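PDB 3SYJ: adhesion and penetration protein autotransporter from Haemophilus influenzae, which promotes adherence to and invasion of host cells, self-associates between bacteria to drive aggregation, and is probably also a serine protease. Local coordinates for residues A[660-666]-A[715-721]; A[666-672]-A[684-690]. All coordinates share one frame. Numbering follows the deposited sequence.

Contact 1 of 2, residues A[660-666]-A[715-721]; sequences ATFGVVP and ANVKGLA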
ATOM      1  N   ALA A 660       7.756 -26.298   7.115  1.00 26.41           N
ATOM      2  CA  ALA A 660       8.856 -25.415   7.506  1.00 24.65           C
ATOM      3  C   ALA A 660       8.600 -24.840   8.892  1.00 30.51           C
ATOM      4  O   ALA A 660       7.524 -24.302   9.152  1.00 26.95           O
ATOM      5  CB  ALA A 660       9.032 -24.300   6.502  1.00 20.35           C
ATOM      6  N   THR A 661       9.589 -24.951   9.777  1.00 24.12           N
ATOM      7  CA  THR A 661       9.441 -24.505  11.156  1.00 24.91           C
ATOM      8  C   THR A 661      10.577 -23.570  11.561  1.00 23.23           C
ATOM      9  O   THR A 661      11.744 -23.852  11.278  1.00 20.85           O
ATOM     10  CB  THR A 661       9.419 -25.708  12.114  1.00 28.45           C
ATOM     11  OG1 THR A 661       8.373 -26.603  11.723  1.00 29.91           O
ATOM     12  CG2 THR A 661       9.202 -25.251  13.556  1.00 21.69           C
ATOM     13  N   PHE A 662      10.233 -22.466  12.222  1.00 19.88           N
ATOM     14  CA  PHE A 662      11.217 -21.456  12.614  1.00 22.31           C
ATOM     15  C   PHE A 662      11.197 -21.169  14.116  1.00 22.13           C
ATOM     16  O   PHE A 662      10.138 -20.926  14.697  1.00 20.53           O
ATOM     17  CB  PHE A 662      10.964 -20.133  11.889  1.00 19.84           C
ATOM     18  CG  PHE A 662      10.880 -20.247  10.392  1.00 20.12           C
ATOM     19  CD1 PHE A 662      11.938 -19.846   9.594  1.00 18.53           C
ATOM     20  CD2 PHE A 662       9.726 -20.714   9.783  1.00 20.56           C
ATOM     21  CE1 PHE A 662      11.858 -19.930   8.214  1.00 21.57           C
ATOM     22  CE2 PHE A 662       9.638 -20.795   8.404  1.00 25.02           C
ATOM     23  CZ  PHE A 662      10.707 -20.400   7.617  1.00 21.98           C
ATOM     24  N   GLY A 663      12.377 -21.169  14.729  1.00 21.25           N
ATOM     25  CA  GLY A 663      12.526 -20.759  16.117  1.00 21.49           C
ATOM     26  C   GLY A 663      12.477 -21.908  17.103  1.00 21.53           C
ATOM     27  O   GLY A 663      11.803 -22.910  16.867  1.00 25.09           O
ATOM     28  N   VAL A 664      13.204 -21.772  18.209  1.00 23.86           N
ATOM     29  CA  VAL A 664      13.071 -22.702  19.324  1.00 23.73           C
ATOM     30  C   VAL A 664      12.266 -22.036  20.428  1.00 23.96           C
ATOM     31  O   VAL A 664      12.314 -20.819  20.581  1.00 26.07           O
ATOM     32  CB  VAL A 664      14.432 -23.135  19.886  1.00 19.23           C
ATOM     33  CG1 VAL A 664      15.178 -23.969  18.861  1.00 20.78           C
ATOM     34  CG2 VAL A 664      15.242 -21.916  20.296  1.00 17.37           C
ATOM     35  N   VAL A 665      11.533 -22.837  21.194  1.00 23.38           N
ATOM     36  CA  VAL A 665      10.634 -22.306  22.216  1.00 24.71           C
ATOM     37  C   VAL A 665      11.212 -22.483  23.620  1.00 26.96           C
ATOM     38  O   VAL A 665      11.510 -23.605  24.038  1.00 26.56           O
ATOM     39  CB  VAL A 665       9.248 -23.000  22.159  1.00 27.89           C
ATOM     40  CG1 VAL A 665       8.337 -22.450  23.245  1.00 27.43           C
ATOM     41  CG2 VAL A 665       8.612 -22.834  20.781  1.00 25.20           C
ATOM     42  N   PRO A 666      11.374 -21.372  24.356  1.00 27.84           N
ATOM     43  CA  PRO A 666      11.863 -21.468  25.735  1.00 25.40           C
ATOM     44  C   PRO A 666      10.930 -22.302  26.612  1.00 26.64           C
ATOM     45  O   PRO A 666       9.715 -22.233  26.439  1.00 29.23           O
ATOM     46  CB  PRO A 666      11.867 -20.014  26.204  1.00 22.87           C
ATOM     47  CG  PRO A 666      11.965 -19.214  24.957  1.00 18.90           C
ATOM     48  CD  PRO A 666      11.181 -19.975  23.939  1.00 21.68           C
ATOM     49  N   ALA A 715       3.423 -24.269   7.831  1.00 27.70           N
ATOM     50  CA  ALA A 715       4.544 -23.491   8.350  1.00 25.17           C
ATOM     51  C   ALA A 715       4.279 -23.024   9.777  1.00 29.88           C
ATOM     52  O   ALA A 715       3.147 -22.705  10.144  1.00 28.66           O
ATOM     53  CB  ALA A 715       4.860 -22.320   7.450  1.00 22.88           C
ATOM     54  N   ASN A 716       5.338 -22.979  10.575  1.00 25.56           N
ATOM     55  CA  ASN A 716       5.220 -22.683  11.991  1.00 26.69           C
ATOM     56  C   ASN A 716       6.320 -21.727  12.441  1.00 27.32           C
ATOM     57  O   ASN A 716       7.492 -22.094  12.463  1.00 27.75           O
ATOM     58  CB  ASN A 716       5.329 -23.990  12.771  1.00 32.55           C
ATOM     59  CG  ASN A 716       4.362 -24.059  13.930  1.00 45.15           C
ATOM     60  OD1 ASN A 716       4.497 -23.338  14.932  1.00 40.48           O
ATOM     61  ND2 ASN A 716       3.374 -24.941  13.807  1.00 48.45           N
ATOM     62  N   VAL A 717       5.954 -20.496  12.777  1.00 24.96           N
ATOM     63  CA  VAL A 717       6.916 -19.565  13.351  1.00 20.88           C
ATOM     64  C   VAL A 717       6.632 -19.440  14.834  1.00 24.67           C
ATOM     65  O   VAL A 717       5.553 -19.004  15.228  1.00 26.54           O
ATOM     66  CB  VAL A 717       6.860 -18.175  12.696  1.00 18.69           C
ATOM     67  CG1 VAL A 717       7.793 -17.219  13.424  1.00 19.48           C
ATOM     68  CG2 VAL A 717       7.240 -18.263  11.231  1.00 17.69           C
ATOM     69  N   LYS A 718       7.596 -19.829  15.660  1.00 23.06           N
ATOM     70  CA  LYS A 718       7.352 -19.917  17.095  1.00 24.64           C
ATOM     71  C   LYS A 718       8.559 -19.497  17.917  1.00 23.88           C
ATOM     72  O   LYS A 718       9.696 -19.530  17.440  1.00 25.53           O
ATOM     73  CB  LYS A 718       6.986 -21.355  17.460  1.00 23.98           C
ATOM     74  CG  LYS A 718       8.152 -22.313  17.312  1.00 22.77           C
ATOM     75  CD  LYS A 718       7.711 -23.754  17.243  1.00 21.50           C
ATOM     76  CE  LYS A 718       8.920 -24.672  17.347  1.00 27.07           C
ATOM     77  NZ  LYS A 718       8.562 -26.094  17.098  1.00 34.31           N
ATOM     78  N   GLY A 719       8.303 -19.114  19.162  1.00 22.10           N
ATOM     79  CA  GLY A 719       9.362 -18.831  20.114  1.00 22.71           C
ATOM     80  C   GLY A 719      10.302 -17.713  19.697  1.00 24.88           C
ATOM     81  O   GLY A 719       9.865 -16.627  19.319  1.00 26.42           O
ATOM     82  N   LEU A 720      11.601 -17.987  19.774  1.00 22.56           N
ATOM     83  CA  LEU A 720      12.632 -16.989  19.518  1.00 24.28           C
ATOM     84  C   LEU A 720      12.815 -16.759  18.023  1.00 23.79           C
ATOM     85  O   LEU A 720      13.834 -17.130  17.429  1.00 19.05           O
ATOM     86  CB  LEU A 720      13.944 -17.424  20.162  1.00 21.18           C
ATOM     87  CG  LEU A 720      13.851 -17.601  21.677  1.00 22.36           C
ATOM     88  CD1 LEU A 720      15.185 -18.017  22.263  1.00 18.71           C
ATOM     89  CD2 LEU A 720      13.361 -16.315  22.312  1.00 23.56           C
ATOM     90  N   ALA A 721      11.804 -16.150  17.421  1.00 21.97           N
ATOM     91  CA  ALA A 721      11.791 -15.935  15.986  1.00 24.81           C
ATOM     92  C   ALA A 721      10.884 -14.766  15.653  1.00 25.87           C
ATOM     93  O   ALA A 721       9.880 -14.523  16.332  1.00 25.34           O
ATOM     94  CB  ALA A 721      11.322 -17.187  15.264  1.00 22.17           C
TER
HETATM   95  O   HOH W   1      15.451 -19.372  17.342  1.00 22.04           O

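Contact 2 of 2, residues A[666-672]-A[684-690]; sequences PNQQNTI and CQKVDLT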
ATOM      1  N   PRO A 666      11.374 -21.372  24.356  1.00 27.84           N
ATOM      2  CA  PRO A 666      11.863 -21.468  25.735  1.00 25.40           C
ATOM      3  C   PRO A 666      10.930 -22.302  26.612  1.00 26.64           C
ATOM      4  O   PRO A 666       9.715 -22.233  26.439  1.00 29.23           O
ATOM      5  CB  PRO A 666      11.867 -20.014  26.204  1.00 22.87           C
ATOM      6  CG  PRO A 666      11.965 -19.214  24.957  1.00 18.90           C
ATOM      7  CD  PRO A 666      11.181 -19.975  23.939  1.00 21.68           C
ATOM      8  N   ASN A 667      11.501 -23.081  27.528  1.00 26.68           N
ATOM      9  CA  ASN A 667      10.728 -23.883  28.482  1.00 29.68           C
ATOM     10  C   ASN A 667       9.958 -25.040  27.864  1.00 31.09           C
ATOM     11  O   ASN A 667       9.006 -25.544  28.451  1.00 28.35           O
ATOM     12  CB  ASN A 667       9.804 -22.995  29.307  1.00 24.22           C
ATOM     13  CG  ASN A 667      10.571 -22.051  30.195  1.00 26.23           C
ATOM     14  OD1 ASN A 667      10.486 -20.832  30.048  1.00 27.92           O
ATOM     15  ND2 ASN A 667      11.359 -22.612  31.111  1.00 28.75           N
ATOM     16  N   GLN A 668      10.380 -25.452  26.675  1.00 29.85           N
ATOM     17  CA  GLN A 668       9.875 -26.665  26.051  1.00 30.70           C
ATOM     18  C   GLN A 668      11.057 -27.452  25.530  1.00 31.35           C
ATOM     19  O   GLN A 668      12.195 -26.982  25.567  1.00 30.15           O
ATOM     20  CB  GLN A 668       8.962 -26.338  24.875  1.00 30.54           C
ATOM     21  CG  GLN A 668       7.745 -25.530  25.242  1.00 40.06           C
ATOM     22  CD  GLN A 668       6.781 -25.391  24.081  1.00 39.54           C
ATOM     23  OE1 GLN A 668       7.132 -25.650  22.924  1.00 36.66           O
ATOM     24  NE2 GLN A 668       5.554 -24.977  24.384  1.00 43.58           N
ATOM     25  N   GLN A 669      10.785 -28.651  25.038  1.00 31.65           N
ATOM     26  CA  GLN A 669      11.811 -29.414  24.354  1.00 31.98           C
ATOM     27  C   GLN A 669      11.837 -28.979  22.903  1.00 30.34           C
ATOM     28  O   GLN A 669      10.792 -28.732  22.305  1.00 31.28           O
ATOM     29  CB  GLN A 669      11.543 -30.915  24.452  1.00 32.71           C
ATOM     30  CG  GLN A 669      11.680 -31.457  25.862  1.00 36.58           C
ATOM     31  CD  GLN A 669      11.850 -32.962  25.901  1.00 45.22           C
ATOM     32  OE1 GLN A 669      11.384 -33.679  25.010  1.00 40.39           O
ATOM     33  NE2 GLN A 669      12.523 -33.450  26.940  1.00 44.16           N
ATOM     34  N   ASN A 670      13.038 -28.863  22.352  1.00 28.99           N
ATOM     35  CA  ASN A 670      13.215 -28.618  20.934  1.00 20.40           C
ATOM     36  C   ASN A 670      14.189 -29.644  20.395  1.00 24.59           C
ATOM     37  O   ASN A 670      15.081 -30.091  21.114  1.00 21.81           O
ATOM     38  CB  ASN A 670      13.753 -27.210  20.696  1.00 21.37           C
ATOM     39  CG  ASN A 670      12.958 -26.151  21.436  1.00 25.61           C
ATOM     40  OD1 ASN A 670      12.067 -25.522  20.872  1.00 22.85           O
ATOM     41  ND2 ASN A 670      13.272 -25.961  22.710  1.00 22.34           N
ATOM     42  N   THR A 671      14.016 -30.037  19.137  1.00 22.61           N
ATOM     43  CA  THR A 671      14.967 -30.946  18.511  1.00 25.94           C
ATOM     44  C   THR A 671      16.226 -30.175  18.104  1.00 24.72           C
ATOM     45  O   THR A 671      16.174 -29.281  17.263  1.00 25.16           O
ATOM     46  CB  THR A 671      14.357 -31.666  17.291  1.00 25.30           C
ATOM     47  OG1 THR A 671      13.175 -32.373  17.692  1.00 23.98           O
ATOM     48  CG2 THR A 671      15.351 -32.654  16.713  1.00 22.75           C
ATOM     49  N   ILE A 672      17.354 -30.504  18.724  1.00 23.93           N
ATOM     50  CA  ILE A 672      18.598 -29.793  18.450  1.00 22.14           C
ATOM     51  C   ILE A 672      19.593 -30.712  17.737  1.00 25.27           C
ATOM     52  O   ILE A 672      19.871 -31.819  18.202  1.00 25.61           O
ATOM     53  CB  ILE A 672      19.227 -29.240  19.748  1.00 22.33           C
ATOM     54  CG1 ILE A 672      18.231 -28.352  20.499  1.00 21.02           C
ATOM     55  CG2 ILE A 672      20.514 -28.472  19.450  1.00 21.90           C
ATOM     56  CD1 ILE A 672      17.709 -27.194  19.693  1.00 22.15           C
ATOM     57  N   CYS A 684      20.793 -35.739  16.418  1.00 22.61           N
ATOM     58  CA  CYS A 684      19.584 -34.932  16.560  1.00 24.52           C
ATOM     59  C   CYS A 684      18.742 -35.488  17.685  1.00 24.11           C
ATOM     60  O   CYS A 684      18.410 -36.668  17.681  1.00 28.68           O
ATOM     61  CB  CYS A 684      18.760 -34.934  15.274  1.00 26.41           C
ATOM     62  SG  CYS A 684      19.551 -34.115  13.882  1.00 29.99           S
ATOM     63  N   GLN A 685      18.389 -34.638  18.642  1.00 23.21           N
ATOM     64  CA  GLN A 685      17.658 -35.095  19.812  1.00 27.91           C
ATOM     65  C   GLN A 685      16.902 -33.963  20.497  1.00 27.92           C
ATOM     66  O   GLN A 685      17.323 -32.803  20.466  1.00 24.62           O
ATOM     67  CB  GLN A 685      18.627 -35.714  20.812  1.00 29.87           C
ATOM     68  CG  GLN A 685      19.335 -34.663  21.642  1.00 39.77           C
ATOM     69  CD  GLN A 685      20.682 -35.125  22.147  1.00 49.11           C
ATOM     70  OE1 GLN A 685      20.798 -36.191  22.757  1.00 51.16           O
ATOM     71  NE2 GLN A 685      21.713 -34.316  21.904  1.00 45.93           N
ATOM     72  N   LYS A 686      15.793 -34.327  21.130  1.00 29.41           N
ATOM     73  CA  LYS A 686      14.982 -33.390  21.893  1.00 31.02           C
ATOM     74  C   LYS A 686      15.738 -32.954  23.136  1.00 24.70           C
ATOM     75  O   LYS A 686      16.242 -33.782  23.881  1.00 28.51           O
ATOM     76  CB  LYS A 686      13.665 -34.049  22.304  1.00 33.52           C
ATOM     77  CG  LYS A 686      12.794 -34.487  21.145  1.00 32.17           C
ATOM     78  CD  LYS A 686      11.740 -33.447  20.824  1.00 38.84           C
ATOM     79  CE  LYS A 686      10.634 -34.049  19.973  1.00 43.88           C
ATOM     80  NZ  LYS A 686       9.362 -33.299  20.132  1.00 54.65           N
ATOM     81  N   VAL A 687      15.812 -31.648  23.351  1.00 28.38           N
ATOM     82  CA  VAL A 687      16.543 -31.086  24.475  1.00 27.75           C
ATOM     83  C   VAL A 687      15.653 -30.062  25.156  1.00 31.33           C
ATOM     84  O   VAL A 687      15.018 -29.239  24.496  1.00 29.77           O
ATOM     85  CB  VAL A 687      17.846 -30.373  24.015  1.00 29.46           C
ATOM     86  CG1 VAL A 687      18.562 -29.719  25.198  1.00 27.43           C
ATOM     87  CG2 VAL A 687      18.770 -31.337  23.281  1.00 29.84           C
ATOM     88  N   ASP A 688      15.598 -30.120  26.479  1.00 30.06           N
ATOM     89  CA  ASP A 688      14.889 -29.109  27.244  1.00 32.31           C
ATOM     90  C   ASP A 688      15.617 -27.778  27.209  1.00 34.56           C
ATOM     91  O   ASP A 688      16.828 -27.713  27.442  1.00 36.79           O
ATOM     92  CB  ASP A 688      14.711 -29.554  28.690  1.00 40.30           C
ATOM     93  CG  ASP A 688      13.292 -29.957  28.994  1.00 52.29           C
ATOM     94  OD1 ASP A 688      13.097 -31.043  29.582  1.00 64.51           O
ATOM     95  OD2 ASP A 688      12.372 -29.185  28.629  1.00 47.45           O
ATOM     96  N   LEU A 689      14.873 -26.718  26.913  1.00 30.36           N
ATOM     97  CA  LEU A 689      15.410 -25.366  26.947  1.00 30.92           C
ATOM     98  C   LEU A 689      14.868 -24.648  28.177  1.00 28.92           C
ATOM     99  O   LEU A 689      13.897 -23.902  28.086  1.00 30.85           O
ATOM    100  CB  LEU A 689      15.019 -24.611  25.675  1.00 24.72           C
ATOM    101  CG  LEU A 689      15.535 -23.178  25.517  1.00 27.50           C
ATOM    102  CD1 LEU A 689      17.028 -23.096  25.798  1.00 24.13           C
ATOM    103  CD2 LEU A 689      15.202 -22.623  24.128  1.00 23.28           C
ATOM    104  N   THR A 690      15.494 -24.878  29.327  1.00 33.68           N
ATOM    105  CA  THR A 690      14.968 -24.367  30.592  1.00 30.41           C
ATOM    106  C   THR A 690      15.935 -23.452  31.351  1.00 31.78           C
ATOM    107  O   THR A 690      15.512 -22.681  32.211  1.00 32.04           O
ATOM    108  CB  THR A 690      14.515 -25.517  31.502  1.00 32.29           C
ATOM    109  OG1 THR A 690      15.584 -26.457  31.646  1.00 39.51           O
ATOM    110  CG2 THR A 690      13.322 -26.236  30.890  1.00 36.71           C
TER
HETATM  111  O   HOH W   2      13.318 -21.247  32.466  1.00 33.21           O
HETATM  112  O   HOH W   3       8.951 -33.406  23.249  1.00 43.25           O
HETATM  113  O   HOH W   4      15.945 -27.036  23.179  1.00 26.42           O
HETATM  114  O   HOH W   5      22.173 -32.282  19.716  1.00 29.75           O

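Contact 1 of 2, residues A[660-666]-A[715-721]
Within the segments, the strand portions at 660-662 and from 715 onward run side by side, with axes 4.7 Å apart and 4° between their directions, a parallel pairing in register from Ala660-Ala715 to Phe662-Val717. Taken from Ala715 onward, the second segment opens with a CA-H...O contact, Ala715 CA to Ala660 O at 3.2 Å. Asn716 then makes two of the bonds of the ladder: its N donates to Ala660 O (2.9 Å) and its O accepts from Phe662 N (2.8 Å). On the face bearing Ala660, Phe662 and Ala715, Val717 CG2 lies 3.8 Å from Phe662 CD2. Lys718 N continues the ladder to Phe662 O (2.9 Å), while Lys718 CG packs on Val665 CG2 at 3.5 Å. At Gly719 (phi 60°) the chain bends; a CB here would clash with Val664 O, just as one on Gly663 would clash with Lys718 O. Leu720, centre of an inverse gamma turn closed by Ala721 N to Gly719 O (2.8 Å), donates its N to Val664 O (3.0 Å) and sets its CG 4.1 Å from Pro666 CG. Ala721 CB ends the walk 3.9 Å from Gly663 CA. Backbone bonds carry the ladder from Thr661 to Ala639 and Val641 on one flank and from Ala715 to Gln734 on the other; Ile703 of strand 701-709 touches Phe662 and Val717, and Leu709 touches Ala715, as expected of successive beta-solenoid coils.

Contact 2 of 2, residues A[666-672]-A[684-690]
Backbone hydrogen bonds dominate this antiparallel pairing, in which 669-672 and 684-688, the parts of strands 669-675 and 682-688 within the segments, approach to 4.2 Å with 147° between their directions. Two hydrogen-bonded pairs set the register. Asn670 N to Val687 O (2.9 Å) is matched by Val687 N to Asn670 O (2.8 Å), and Ile672 N to Gln685 O (2.9 Å) by Gln685 N to Ile672 O (3.2 Å). The non-hydrogen-bonded pairs Gln669-Asp688 and Thr671-Lys686 have CA-CA distances of 4.2 Å; there CA-H...O contacts form, the shortest from Gln669 CA to Val687 O at 3.2 Å. Farther along, Leu689 N reaches Gln668 O (3.0 Å) and Asn667 N reaches Leu689 O (2.6 Å).

Waters extend the polar network at the side chains. One joins Gln669 OE1 (3.0 Å) to Lys686 NZ (3.1 Å), another Asn670 ND2 (2.9 Å) to Val687 O (2.7 Å), and a third Asn667 ND2 (2.7 Å) to Thr690 O (2.6 Å). Asn670 OD1 pairs instead with Val665.

Apolar packing is sparse: Ile672 CG1 meets Val687 CB at 4.1 Å on the face shared with Asn670 and Gln685. Separately, the Leu689 CB methylene makes van der Waals contact with the amide Asn670 ND2 at 3.7 Å. The Leu689 side chain also touches Val694 and Ile695, so helix 692-697 packs against the Leu689 end of the pair.

Cys684 is disulfide-bonded to Cys673, a cross-strand link toward the turn. Together these features describe a disulfide-tied beta hairpin at the surface, projecting from the beta-solenoid as an insertion between successive coils.

The two contacts have centres about 12 Å apart and share Pro666, in the loop that leads from the parallel ladder to the hairpin. In sequence, strand 659-662 comes first, then hairpin strands 669-675 and 682-688, helix 692-697, strand 701-709 and finally strand 714-718, so contact 2 is inserted between the parallel partners of contact 1. A probable hydrogen bond, Val665 N to Asn670 OD1 (2.8 Å), ties the loop to the hairpin, and Leu689 CD2 packs against Val664 CG2 (3.9 Å). Because strand 659-662 pairs directly with 714-718, the ladder runs on past the excursion; contact 1 is buried and contact 2 lies at the passenger domain's surface.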